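Local coordinates for protein myosin-I heavy chain (Dictyostelium discoideum, PDB 5EJS) that moves along actin filaments as an ATP-driven motor and takes part in adhesion and early phagocytosis, represented here by the second MyTH4-FERM unit of its tail, at residues V431-P436 and N443-Q448. The protein carries 3 engineered substitutions. Numbering follows the deposited sequence.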
loop_
_atom_site.group_PDB
_atom_site.type_symbol
_atom_site.label_atom_id
_atom_site.label_comp_id
_atom_site.label_asym_id
_atom_site.label_seq_id
_atom_site.Cartn_x
_atom_site.Cartn_y
_atom_site.Cartn_z
ATOM N N VAL A 431 -24.591 -10.858 21.504
ATOM C CA VAL A 431 -23.660 -11.822 22.113
ATOM C C VAL A 431 -24.201 -13.253 22.014
ATOM O O VAL A 431 -25.368 -13.489 22.315
ATOM C CB VAL A 431 -23.372 -11.433 23.583
ATOM C CG1 VAL A 431 -22.416 -12.416 24.233
ATOM C CG2 VAL A 431 -22.805 -10.024 23.675
ATOM N N SER A 432 -23.361 -14.203 21.602
ATOM C CA SER A 432 -23.734 -15.617 21.502
ATOM C C SER A 432 -22.666 -16.502 22.140
ATOM O O SER A 432 -21.512 -16.093 22.286
ATOM C CB SER A 432 -23.883 -16.057 20.045
ATOM O OG SER A 432 -24.640 -15.192 19.217
ATOM N N ILE A 433 -23.058 -17.738 22.484
ATOM C CA ILE A 433 -22.166 -18.780 22.978
ATOM C C ILE A 433 -22.315 -19.929 21.989
ATOM O O ILE A 433 -23.435 -20.363 21.698
ATOM C CB ILE A 433 -22.430 -19.198 24.446
ATOM C CG1 ILE A 433 -22.186 -18.024 25.427
ATOM C CG2 ILE A 433 -21.583 -20.419 24.836
ATOM C CD1 ILE A 433 -20.683 -17.434 25.505
ATOM N N PHE A 434 -21.195 -20.351 21.410
ATOM C CA PHE A 434 -21.158 -21.442 20.440
ATOM C C PHE A 434 -20.337 -22.612 20.966
ATOM O O PHE A 434 -19.275 -22.409 21.588
ATOM C CB PHE A 434 -20.527 -20.960 19.124
ATOM C CG PHE A 434 -21.431 -20.181 18.213
ATOM C CD1 PHE A 434 -21.565 -18.799 18.352
ATOM C CD2 PHE A 434 -22.114 -20.815 17.182
ATOM C CE1 PHE A 434 -22.389 -18.071 17.496
ATOM C CE2 PHE A 434 -22.946 -20.090 16.332
ATOM C CZ PHE A 434 -23.075 -18.722 16.498
ATOM N N ASP A 435 -20.807 -23.848 20.671
ATOM C CA ASP A 435 -20.086 -25.073 21.005
ATOM C C ASP A 435 -18.948 -25.184 19.959
ATOM O O ASP A 435 -19.260 -25.227 18.768
ATOM C CB ASP A 435 -21.028 -26.278 20.900
ATOM C CG ASP A 435 -20.448 -27.585 21.417
ATOM O OD1 ASP A 435 -19.420 -28.039 20.867
ATOM O OD2 ASP A 435 -21.053 -28.182 22.332
ATOM N N PRO A 436 -17.649 -25.199 20.336
ATOM C CA PRO A 436 -16.593 -25.261 19.301
ATOM C C PRO A 436 -16.535 -26.540 18.463
ATOM O O PRO A 436 -15.891 -26.530 17.404
ATOM C CB PRO A 436 -15.293 -25.107 20.101
ATOM C CG PRO A 436 -15.698 -24.606 21.438
ATOM C CD PRO A 436 -17.073 -25.131 21.692
ATOM N N ASN A 443 -26.538 -20.193 23.121
ATOM C CA ASN A 443 -27.171 -19.016 23.686
ATOM C C ASN A 443 -27.051 -17.811 22.771
ATOM O O ASN A 443 -26.083 -17.690 22.034
ATOM C CB ASN A 443 -26.544 -18.703 25.026
ATOM C CG ASN A 443 -27.028 -19.597 26.125
ATOM O OD1 ASN A 443 -28.087 -19.361 26.727
ATOM N ND2 ASN A 443 -26.261 -20.640 26.404
ATOM N N PHE A 444 -28.047 -16.934 22.813
ATOM C CA PHE A 444 -28.056 -15.687 22.060
ATOM C C PHE A 444 -28.783 -14.610 22.838
ATOM O O PHE A 444 -29.926 -14.798 23.263
ATOM C CB PHE A 444 -28.618 -15.831 20.625
ATOM C CG PHE A 444 -28.701 -14.506 19.894
ATOM C CD1 PHE A 444 -27.550 -13.827 19.511
ATOM C CD2 PHE A 444 -29.931 -13.894 19.664
ATOM C CE1 PHE A 444 -27.629 -12.575 18.888
ATOM C CE2 PHE A 444 -30.007 -12.639 19.042
ATOM C CZ PHE A 444 -28.855 -11.987 18.664
ATOM N N TRP A 445 -28.112 -13.478 22.996
ATOM C CA TRP A 445 -28.637 -12.324 23.678
ATOM C C TRP A 445 -28.431 -11.101 22.793
ATOM O O TRP A 445 -27.287 -10.757 22.459
ATOM C CB TRP A 445 -27.911 -12.123 25.011
ATOM C CG TRP A 445 -27.980 -13.282 25.956
ATOM C CD1 TRP A 445 -28.985 -13.570 26.838
ATOM C CD2 TRP A 445 -26.965 -14.263 26.169
ATOM N NE1 TRP A 445 -28.660 -14.674 27.584
ATOM C CE2 TRP A 445 -27.412 -15.106 27.216
ATOM C CE3 TRP A 445 -25.708 -14.510 25.587
ATOM C CZ2 TRP A 445 -26.644 -16.174 27.697
ATOM C CZ3 TRP A 445 -24.949 -15.567 26.060
ATOM C CH2 TRP A 445 -25.413 -16.384 27.108
ATOM N N THR A 446 -29.529 -10.435 22.411
ATOM C CA THR A 446 -29.465 -9.204 21.625
ATOM C C THR A 446 -28.852 -8.116 22.513
ATOM O O THR A 446 -28.837 -8.262 23.737
ATOM C CB THR A 446 -30.869 -8.772 21.172
ATOM O OG1 THR A 446 -31.697 -8.564 22.320
ATOM C CG2 THR A 446 -31.517 -9.758 20.220
ATOM N N PHE A 447 -28.356 -7.030 21.910
ATOM C CA PHE A 447 -27.815 -5.908 22.675
ATOM C C PHE A 447 -28.933 -5.262 23.565
ATOM O O PHE A 447 -28.669 -4.862 24.701
ATOM C CB PHE A 447 -27.128 -4.891 21.716
ATOM C CG PHE A 447 -25.805 -5.369 21.130
ATOM C CD1 PHE A 447 -24.764 -5.770 21.961
ATOM C CD2 PHE A 447 -25.609 -5.439 19.743
ATOM C CE1 PHE A 447 -23.560 -6.236 21.432
ATOM C CE2 PHE A 447 -24.386 -5.889 19.211
ATOM C CZ PHE A 447 -23.370 -6.278 20.066
ATOM N N GLN A 448 -30.192 -5.253 23.051
ATOM C CA GLN A 448 -31.408 -4.721 23.683
ATOM C C GLN A 448 -31.688 -5.426 25.012
ATOM O O GLN A 448 -32.065 -4.783 25.998
ATOM C CB GLN A 448 -32.647 -4.895 22.756
ATOM C CG GLN A 448 -32.621 -4.087 21.449
ATOM C CD GLN A 448 -31.446 -4.404 20.531
ATOM O OE1 GLN A 448 -31.193 -5.554 20.135
ATOM N NE2 GLN A 448 -30.658 -3.382 20.233
#
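The six-membered ring of Trp-445 overlaps the stem of Ile-433 at its rim, the two side chains crossing at an angle. The Ile-433 branch approaches the rim of the indole near its plane, with CG1 3.8 Å from Trp-445 CZ3. Closer still, Trp-445 CE3 lies 3.4 Å from the main-chain Val-431 O, which meets the ring obliquely; Val-431 CG1 adds a looser apolar touch, 4.1 Å from Trp-445 CE3. With CG beside its own backbone N (chi1 -58°), Trp-445 swings its ring back over the strand toward Ile-433, one pair further along, rather than confining it to its direct partner.

The side chains rest on an antiparallel hairpin, in which the axes of the two short strand segments approach to 4.6 Å. Val-431 and Trp-445 bond to each other in both directions: Trp-445 N donates to Val-431 O at 2.8 Å, and Val-431 N donates to Trp-445 O. Ile-433 and Asn-443 make the next such pair less evenly, since Ile-433 N reaches Asn-443 O from above the carbonyl plane and the return bond, from Asn-443 N to Ile-433 O, is weak at 3.4 Å. Between them the side chains of the non-hydrogen-bonded pair Ser-432 and Phe-444 point to the opposite face of the sheet. There Ser-432 OG sits at the edge of the phenyl ring, 3.2 Å from Phe-444 CD1.

The hairpin belongs to the PTB-like, PH-superfold lobe of the FERM domain. Strand 441-446 is outermost in its four-stranded sheet, while strand 430-434 is flanked on its other side by strand 421-426. Trp-445 and Ile-433 pack against Phe-475 of strand 472-476, and Val-431 and Phe-447 both touch Tyr-487 of helix 480-491.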